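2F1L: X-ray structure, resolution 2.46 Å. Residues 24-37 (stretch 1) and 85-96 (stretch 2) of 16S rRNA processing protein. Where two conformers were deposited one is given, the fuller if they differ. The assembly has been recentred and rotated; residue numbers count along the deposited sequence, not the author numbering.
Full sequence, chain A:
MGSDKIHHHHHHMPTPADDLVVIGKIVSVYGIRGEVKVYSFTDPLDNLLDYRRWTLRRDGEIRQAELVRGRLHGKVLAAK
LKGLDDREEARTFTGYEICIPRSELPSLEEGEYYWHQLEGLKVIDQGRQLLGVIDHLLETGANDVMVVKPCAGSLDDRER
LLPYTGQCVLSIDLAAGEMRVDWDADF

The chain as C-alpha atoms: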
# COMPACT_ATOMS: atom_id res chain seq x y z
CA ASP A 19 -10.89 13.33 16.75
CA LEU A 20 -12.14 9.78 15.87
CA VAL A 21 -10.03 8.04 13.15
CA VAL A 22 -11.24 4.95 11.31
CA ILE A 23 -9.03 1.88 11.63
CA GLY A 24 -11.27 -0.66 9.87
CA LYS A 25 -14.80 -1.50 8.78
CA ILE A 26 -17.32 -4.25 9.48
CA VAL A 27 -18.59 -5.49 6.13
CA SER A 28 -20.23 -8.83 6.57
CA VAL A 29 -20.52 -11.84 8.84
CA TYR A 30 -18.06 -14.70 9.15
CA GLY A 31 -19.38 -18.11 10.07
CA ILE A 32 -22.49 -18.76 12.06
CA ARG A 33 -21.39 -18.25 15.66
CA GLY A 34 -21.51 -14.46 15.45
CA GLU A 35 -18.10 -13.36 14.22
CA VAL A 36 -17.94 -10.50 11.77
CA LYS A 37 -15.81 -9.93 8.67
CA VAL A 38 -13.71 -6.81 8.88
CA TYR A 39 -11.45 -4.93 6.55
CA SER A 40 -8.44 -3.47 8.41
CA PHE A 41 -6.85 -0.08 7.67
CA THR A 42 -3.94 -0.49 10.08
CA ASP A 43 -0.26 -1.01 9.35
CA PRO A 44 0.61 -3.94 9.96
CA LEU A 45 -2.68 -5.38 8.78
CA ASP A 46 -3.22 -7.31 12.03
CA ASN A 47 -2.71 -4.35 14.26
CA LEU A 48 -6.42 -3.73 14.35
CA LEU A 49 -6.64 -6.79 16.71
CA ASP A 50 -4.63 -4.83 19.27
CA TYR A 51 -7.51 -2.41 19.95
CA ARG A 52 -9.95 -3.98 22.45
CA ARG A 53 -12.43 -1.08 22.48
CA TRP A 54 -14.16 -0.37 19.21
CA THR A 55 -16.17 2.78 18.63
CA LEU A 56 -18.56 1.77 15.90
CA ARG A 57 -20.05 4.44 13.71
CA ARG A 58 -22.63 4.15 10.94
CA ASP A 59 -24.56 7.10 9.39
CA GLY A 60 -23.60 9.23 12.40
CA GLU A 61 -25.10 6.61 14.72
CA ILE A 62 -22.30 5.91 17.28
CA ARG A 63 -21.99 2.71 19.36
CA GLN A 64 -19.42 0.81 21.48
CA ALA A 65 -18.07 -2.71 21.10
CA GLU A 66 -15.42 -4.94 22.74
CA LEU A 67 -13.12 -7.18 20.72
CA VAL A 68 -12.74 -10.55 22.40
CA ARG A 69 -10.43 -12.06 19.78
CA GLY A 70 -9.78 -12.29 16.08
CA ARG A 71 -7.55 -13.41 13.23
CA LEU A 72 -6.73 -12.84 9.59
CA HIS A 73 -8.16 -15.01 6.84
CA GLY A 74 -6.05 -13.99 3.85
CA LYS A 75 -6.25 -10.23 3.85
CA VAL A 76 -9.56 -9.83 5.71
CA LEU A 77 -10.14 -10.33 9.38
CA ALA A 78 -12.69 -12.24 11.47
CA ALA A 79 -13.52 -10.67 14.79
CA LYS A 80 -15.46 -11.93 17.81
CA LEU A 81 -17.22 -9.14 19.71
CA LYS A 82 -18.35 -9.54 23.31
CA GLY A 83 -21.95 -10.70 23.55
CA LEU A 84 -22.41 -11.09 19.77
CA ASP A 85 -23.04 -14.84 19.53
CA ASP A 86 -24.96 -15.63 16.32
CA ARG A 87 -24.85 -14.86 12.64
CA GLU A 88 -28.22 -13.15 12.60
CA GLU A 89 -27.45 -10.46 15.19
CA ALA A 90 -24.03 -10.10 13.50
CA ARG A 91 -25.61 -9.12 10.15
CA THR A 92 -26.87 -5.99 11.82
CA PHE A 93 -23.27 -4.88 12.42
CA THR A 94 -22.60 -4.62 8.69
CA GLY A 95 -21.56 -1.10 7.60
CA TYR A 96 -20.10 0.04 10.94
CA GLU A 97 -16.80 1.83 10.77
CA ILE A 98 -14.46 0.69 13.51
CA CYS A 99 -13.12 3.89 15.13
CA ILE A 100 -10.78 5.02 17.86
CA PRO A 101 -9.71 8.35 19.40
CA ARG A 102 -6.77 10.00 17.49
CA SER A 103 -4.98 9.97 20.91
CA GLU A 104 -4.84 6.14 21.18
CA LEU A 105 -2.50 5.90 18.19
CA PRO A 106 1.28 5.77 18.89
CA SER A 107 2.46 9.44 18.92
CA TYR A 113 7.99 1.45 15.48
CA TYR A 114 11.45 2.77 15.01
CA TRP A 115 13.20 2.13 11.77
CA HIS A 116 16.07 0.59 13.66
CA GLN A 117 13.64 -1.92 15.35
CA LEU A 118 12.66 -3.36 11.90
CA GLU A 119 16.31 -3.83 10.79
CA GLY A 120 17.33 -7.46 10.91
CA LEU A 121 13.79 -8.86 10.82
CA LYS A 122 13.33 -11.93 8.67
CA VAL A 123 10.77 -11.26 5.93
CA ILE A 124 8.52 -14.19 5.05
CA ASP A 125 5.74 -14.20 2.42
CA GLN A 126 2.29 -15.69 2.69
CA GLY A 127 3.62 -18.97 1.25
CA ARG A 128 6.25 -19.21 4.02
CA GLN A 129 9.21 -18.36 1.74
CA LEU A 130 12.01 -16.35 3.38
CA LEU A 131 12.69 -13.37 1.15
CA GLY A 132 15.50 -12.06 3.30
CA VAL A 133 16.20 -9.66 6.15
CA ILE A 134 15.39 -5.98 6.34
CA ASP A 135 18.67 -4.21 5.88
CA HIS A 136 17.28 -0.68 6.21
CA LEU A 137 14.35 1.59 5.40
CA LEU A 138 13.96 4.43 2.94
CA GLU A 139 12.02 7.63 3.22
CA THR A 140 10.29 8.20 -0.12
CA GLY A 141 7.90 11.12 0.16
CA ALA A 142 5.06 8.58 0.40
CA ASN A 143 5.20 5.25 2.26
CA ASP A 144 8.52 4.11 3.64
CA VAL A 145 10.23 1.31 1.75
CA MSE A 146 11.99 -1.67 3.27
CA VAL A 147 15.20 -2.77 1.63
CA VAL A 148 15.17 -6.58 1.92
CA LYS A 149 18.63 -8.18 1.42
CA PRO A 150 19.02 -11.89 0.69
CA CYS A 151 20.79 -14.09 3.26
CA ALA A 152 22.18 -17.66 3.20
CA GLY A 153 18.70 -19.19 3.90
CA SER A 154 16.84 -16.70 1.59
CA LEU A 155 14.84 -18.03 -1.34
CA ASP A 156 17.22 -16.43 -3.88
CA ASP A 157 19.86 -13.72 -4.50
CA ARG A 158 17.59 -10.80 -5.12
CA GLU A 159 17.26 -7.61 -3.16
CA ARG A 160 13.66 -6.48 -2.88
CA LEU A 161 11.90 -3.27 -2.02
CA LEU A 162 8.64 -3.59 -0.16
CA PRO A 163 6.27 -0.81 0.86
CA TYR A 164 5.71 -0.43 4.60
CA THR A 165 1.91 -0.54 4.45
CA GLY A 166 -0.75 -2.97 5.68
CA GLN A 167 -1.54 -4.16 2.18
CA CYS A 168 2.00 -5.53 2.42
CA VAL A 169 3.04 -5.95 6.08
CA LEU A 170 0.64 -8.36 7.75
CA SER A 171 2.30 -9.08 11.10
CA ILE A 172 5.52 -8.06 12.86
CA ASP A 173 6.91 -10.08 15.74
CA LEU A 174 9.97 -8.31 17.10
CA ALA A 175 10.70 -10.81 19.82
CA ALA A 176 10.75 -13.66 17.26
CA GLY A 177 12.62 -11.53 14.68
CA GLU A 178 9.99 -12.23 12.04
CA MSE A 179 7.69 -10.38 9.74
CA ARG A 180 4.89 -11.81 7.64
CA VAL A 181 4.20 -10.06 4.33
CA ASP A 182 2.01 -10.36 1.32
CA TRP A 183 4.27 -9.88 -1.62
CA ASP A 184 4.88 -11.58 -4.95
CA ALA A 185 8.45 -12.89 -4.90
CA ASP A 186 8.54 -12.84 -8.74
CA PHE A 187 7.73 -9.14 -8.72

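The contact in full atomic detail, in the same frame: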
# COMPACT_ATOMS: atom_id res chain seq x y z
N GLY A 24 -10.73 0.54 10.59
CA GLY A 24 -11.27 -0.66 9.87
C GLY A 24 -12.76 -0.53 9.62
O GLY A 24 -13.37 0.49 9.97
N LYS A 25 -13.37 -1.55 9.03
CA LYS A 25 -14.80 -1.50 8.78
C LYS A 25 -15.40 -2.87 8.78
O LYS A 25 -14.83 -3.78 8.17
CB LYS A 25 -15.05 -0.84 7.45
CG LYS A 25 -16.55 -0.73 7.14
CD LYS A 25 -16.85 0.38 6.17
CE LYS A 25 -18.34 0.68 6.09
NZ LYS A 25 -18.59 1.78 5.13
N ILE A 26 -16.56 -3.00 9.43
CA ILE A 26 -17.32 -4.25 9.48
C ILE A 26 -18.18 -4.37 8.25
O ILE A 26 -19.03 -3.53 7.99
CB ILE A 26 -18.20 -4.33 10.75
CG1 ILE A 26 -17.36 -4.17 12.02
CG2 ILE A 26 -18.92 -5.65 10.85
CD1 ILE A 26 -18.17 -4.36 13.34
N VAL A 27 -17.96 -5.42 7.47
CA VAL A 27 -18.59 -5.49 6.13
C VAL A 27 -19.46 -6.70 5.88
O VAL A 27 -20.19 -6.74 4.91
CB VAL A 27 -17.53 -5.47 5.03
CG1 VAL A 27 -16.85 -4.13 5.02
CG2 VAL A 27 -16.50 -6.60 5.23
N SER A 28 -19.39 -7.68 6.75
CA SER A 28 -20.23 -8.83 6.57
C SER A 28 -20.13 -9.69 7.82
O SER A 28 -19.55 -9.27 8.82
CB SER A 28 -19.67 -9.64 5.39
OG SER A 28 -20.54 -10.72 5.08
N VAL A 29 -20.62 -10.92 7.74
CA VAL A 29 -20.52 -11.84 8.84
C VAL A 29 -19.52 -12.88 8.45
O VAL A 29 -19.21 -12.98 7.32
CB VAL A 29 -21.85 -12.50 9.18
CG1 VAL A 29 -22.84 -11.43 9.72
CG2 VAL A 29 -22.42 -13.24 7.97
N TYR A 30 -18.97 -13.60 9.43
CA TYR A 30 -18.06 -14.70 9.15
C TYR A 30 -18.52 -15.85 10.00
O TYR A 30 -18.52 -15.77 11.22
CB TYR A 30 -16.65 -14.31 9.53
CG TYR A 30 -15.66 -15.35 9.12
CD1 TYR A 30 -15.18 -15.38 7.84
CD2 TYR A 30 -15.21 -16.31 10.02
CE1 TYR A 30 -14.28 -16.35 7.44
CE2 TYR A 30 -14.32 -17.30 9.63
CZ TYR A 30 -13.86 -17.31 8.32
OH TYR A 30 -12.96 -18.26 7.88
N GLY A 31 -18.93 -16.92 9.34
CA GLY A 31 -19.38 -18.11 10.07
C GLY A 31 -20.73 -17.87 10.71
O GLY A 31 -21.41 -16.88 10.43
N ILE A 32 -21.13 -18.76 11.58
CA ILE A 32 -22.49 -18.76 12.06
C ILE A 32 -22.57 -18.61 13.58
O ILE A 32 -23.63 -18.78 14.16
CB ILE A 32 -23.20 -20.08 11.64
CG1 ILE A 32 -22.59 -21.26 12.37
CG2 ILE A 32 -23.13 -20.32 10.13
CD1 ILE A 32 -23.50 -22.41 12.36
N ARG A 33 -21.45 -18.34 14.22
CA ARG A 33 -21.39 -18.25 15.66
C ARG A 33 -21.25 -16.79 16.12
O ARG A 33 -20.97 -16.52 17.31
CB ARG A 33 -20.25 -19.14 16.16
CG ARG A 33 -20.51 -20.64 15.87
CD ARG A 33 -19.35 -21.53 16.36
NE ARG A 33 -19.61 -22.98 16.29
CZ ARG A 33 -20.60 -23.63 16.92
NH1 ARG A 33 -21.51 -23.00 17.67
NH2 ARG A 33 -20.73 -24.95 16.78
N GLY A 34 -21.42 -15.88 15.17
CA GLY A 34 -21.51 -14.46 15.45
C GLY A 34 -20.30 -13.60 15.19
O GLY A 34 -20.32 -12.39 15.48
N GLU A 35 -19.24 -14.18 14.63
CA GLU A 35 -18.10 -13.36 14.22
C GLU A 35 -18.48 -12.51 13.04
O GLU A 35 -19.43 -12.83 12.28
CB GLU A 35 -16.86 -14.21 13.91
CG GLU A 35 -16.32 -14.90 15.20
CD GLU A 35 -15.06 -15.76 15.00
OE1 GLU A 35 -14.45 -15.75 13.90
OE2 GLU A 35 -14.65 -16.42 15.96
N VAL A 36 -17.75 -11.41 12.89
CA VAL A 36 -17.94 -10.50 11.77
C VAL A 36 -16.67 -10.46 10.89
O VAL A 36 -15.54 -10.76 11.32
CB VAL A 36 -18.30 -9.09 12.25
CG1 VAL A 36 -19.66 -9.06 12.92
CG2 VAL A 36 -17.26 -8.53 13.22
N LYS A 37 -16.88 -10.07 9.63
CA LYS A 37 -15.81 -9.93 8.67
C LYS A 37 -15.51 -8.43 8.59
O LYS A 37 -16.40 -7.60 8.54
CB LYS A 37 -16.25 -10.48 7.34
CG LYS A 37 -15.15 -10.67 6.31
CD LYS A 37 -15.72 -10.53 4.92
CE LYS A 37 -15.17 -11.53 3.89
NZ LYS A 37 -15.47 -10.95 2.55
N ASP A 85 -23.19 -13.38 19.61
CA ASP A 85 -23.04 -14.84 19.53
C ASP A 85 -23.86 -15.59 18.49
O ASP A 85 -23.93 -16.81 18.55
CB ASP A 85 -23.27 -15.44 20.91
CG ASP A 85 -22.38 -14.81 21.94
OD1 ASP A 85 -21.16 -14.71 21.73
OD2 ASP A 85 -22.91 -14.38 22.98
N ASP A 86 -24.48 -14.91 17.53
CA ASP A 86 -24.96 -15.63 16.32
C ASP A 86 -24.95 -14.79 15.08
O ASP A 86 -24.93 -13.55 15.11
CB ASP A 86 -26.37 -16.17 16.51
CG ASP A 86 -27.37 -15.08 16.57
OD1 ASP A 86 -27.40 -14.43 17.60
OD2 ASP A 86 -28.06 -14.84 15.57
N ARG A 87 -24.99 -15.49 13.96
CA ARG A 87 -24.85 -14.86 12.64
C ARG A 87 -25.91 -13.82 12.40
O ARG A 87 -25.67 -12.84 11.74
CB ARG A 87 -24.89 -15.93 11.55
CG ARG A 87 -24.70 -15.47 10.09
CD ARG A 87 -24.98 -16.65 9.21
NE ARG A 87 -24.73 -16.44 7.79
CZ ARG A 87 -23.54 -16.47 7.23
NH1 ARG A 87 -22.44 -16.67 7.93
NH2 ARG A 87 -23.44 -16.32 5.94
N GLU A 88 -27.10 -14.01 12.94
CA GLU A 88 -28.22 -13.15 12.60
C GLU A 88 -28.11 -11.80 13.29
O GLU A 88 -28.37 -10.79 12.64
CB GLU A 88 -29.54 -13.85 12.90
CG GLU A 88 -29.72 -15.11 12.09
CD GLU A 88 -29.38 -14.92 10.61
OE1 GLU A 88 -29.89 -13.96 9.97
OE2 GLU A 88 -28.58 -15.73 10.07
N GLU A 89 -27.75 -11.75 14.58
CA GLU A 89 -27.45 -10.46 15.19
C GLU A 89 -26.23 -9.80 14.48
O GLU A 89 -26.23 -8.58 14.23
CB GLU A 89 -27.22 -10.60 16.69
CG GLU A 89 -27.00 -9.28 17.44
CD GLU A 89 -28.21 -8.38 17.46
OE1 GLU A 89 -29.32 -8.85 17.85
OE2 GLU A 89 -28.05 -7.19 17.10
N ALA A 90 -25.23 -10.61 14.12
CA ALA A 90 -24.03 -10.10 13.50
C ALA A 90 -24.28 -9.34 12.18
O ALA A 90 -23.54 -8.38 11.89
CB ALA A 90 -23.04 -11.19 13.31
N ARG A 91 -25.28 -9.76 11.40
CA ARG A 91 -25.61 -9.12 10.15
C ARG A 91 -25.87 -7.66 10.39
O ARG A 91 -25.52 -6.84 9.57
CB ARG A 91 -26.90 -9.68 9.56
CG ARG A 91 -26.76 -10.94 8.83
CD ARG A 91 -28.12 -11.39 8.22
NE ARG A 91 -28.15 -12.85 8.20
CZ ARG A 91 -27.59 -13.59 7.25
NH1 ARG A 91 -27.62 -14.94 7.31
NH2 ARG A 91 -26.98 -12.97 6.23
N THR A 92 -26.50 -7.35 11.52
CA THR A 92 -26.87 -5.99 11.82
C THR A 92 -25.69 -5.11 12.12
O THR A 92 -25.85 -3.93 12.18
CB THR A 92 -27.84 -5.90 13.02
OG1 THR A 92 -27.15 -6.20 14.21
CG2 THR A 92 -28.98 -6.90 12.85
N PHE A 93 -24.49 -5.67 12.26
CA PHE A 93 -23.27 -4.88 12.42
C PHE A 93 -22.64 -4.43 11.13
O PHE A 93 -21.69 -3.62 11.15
CB PHE A 93 -22.26 -5.64 13.28
CG PHE A 93 -22.59 -5.57 14.72
CD1 PHE A 93 -23.75 -6.16 15.18
CD2 PHE A 93 -21.84 -4.78 15.58
CE1 PHE A 93 -24.12 -6.04 16.51
CE2 PHE A 93 -22.19 -4.66 16.93
CZ PHE A 93 -23.35 -5.27 17.39
N THR A 94 -23.18 -4.92 10.01
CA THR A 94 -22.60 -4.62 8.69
C THR A 94 -22.65 -3.12 8.41
O THR A 94 -23.64 -2.49 8.65
CB THR A 94 -23.33 -5.43 7.59
OG1 THR A 94 -22.88 -6.80 7.62
CG2 THR A 94 -23.09 -4.85 6.20
N GLY A 95 -21.56 -2.52 7.94
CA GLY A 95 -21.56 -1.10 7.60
C GLY A 95 -21.06 -0.20 8.70
O GLY A 95 -20.99 1.00 8.51
N TYR A 96 -20.69 -0.76 9.86
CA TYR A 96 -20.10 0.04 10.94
C TYR A 96 -18.62 0.25 10.72
O TYR A 96 -17.85 -0.69 10.55
CB TYR A 96 -20.24 -0.66 12.28
CG TYR A 96 -21.54 -0.38 12.99
CD1 TYR A 96 -21.89 0.89 13.37
CD2 TYR A 96 -22.40 -1.41 13.33
CE1 TYR A 96 -23.07 1.15 14.02
CE2 TYR A 96 -23.59 -1.15 13.99
CZ TYR A 96 -23.91 0.12 14.33
OH TYR A 96 -25.08 0.38 14.97
O HOH W 1 -21.89 -7.69 9.86

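The contact between residues 24-37 and 85-96 is a helix and its trailing turns packed against a strand hairpin, with small apolar side chains filling the middle and backbone hydrogen bonds fastening one end. It illustrates a general rule: where segments distant in sequence meet closely, main-chain polar groups supply the register and short aliphatic side chains supply the fit. Together the stretches bury 771 Å².

The register is set at Ile-26. Its N donates to Tyr-96 O (2.9 Å, nearly linear), and its O accepts from Gly-95 N at 2.7 Å, so both polar groups of this strand residue are spent on the other stretch. The type II turn from Phe-93 to Tyr-96 presents these partners. Gly-95 suits its place in that turn because, with phi near 95°, a CB would be jammed against the carbonyl O of the preceding residue.

Around this anchor the apolar side chains close in. Ile-26 points toward stretch 2 and is buried, its CG2 lying 4.1 Å from Phe-93 CB, while its CD1 sits at the edge of the Phe-93 ring. Val-36 CG1 reaches Ala-90 CB at 4.0 Å and Phe-93 CB at 4.3 Å. Val-29, also directed toward the helix, places CG1 3.6 Å from Ala-90 CB. The methyl of Ala-90 thus meets both valines, and Gly-34 O comes within 3.7 Å of the same CB; a short side chain matches so close an approach of helix to hairpin.

At the helix start, Asp-86 is the N-cap: its OD2 accepts from Glu-88 N (2.9 Å) and Glu-89 N (3.3 Å), satisfying amides that have no earlier turn to bond to. Gly-34 packs directly against this point, its CA 3.7 Å from Asp-86 CA. A CB here would fall 2.7 Å from Asp-86 N, and the backbone angles alone also call for glycine.

Arg-87 adds the polar side-chain link. Its extended chain carries NH1 to Gly-31 O, a 2.7 Å hydrogen bond near the guanidinium plane, while Val-29 CG2 covers one face of the group, 3.4 Å from NH1. The long arginine therefore combines a directional bond at its edge with apolar packing over its face.

A water bridges the stretches where the hairpin strand turns its corner. It donates to Ala-90 O (2.7 Å) and, weakly, to Ser-28 O (3.0 Å), and is hydrogen-bonded to Thr-94 OG1 at 2.6 Å, linking carbonyls that do not meet directly.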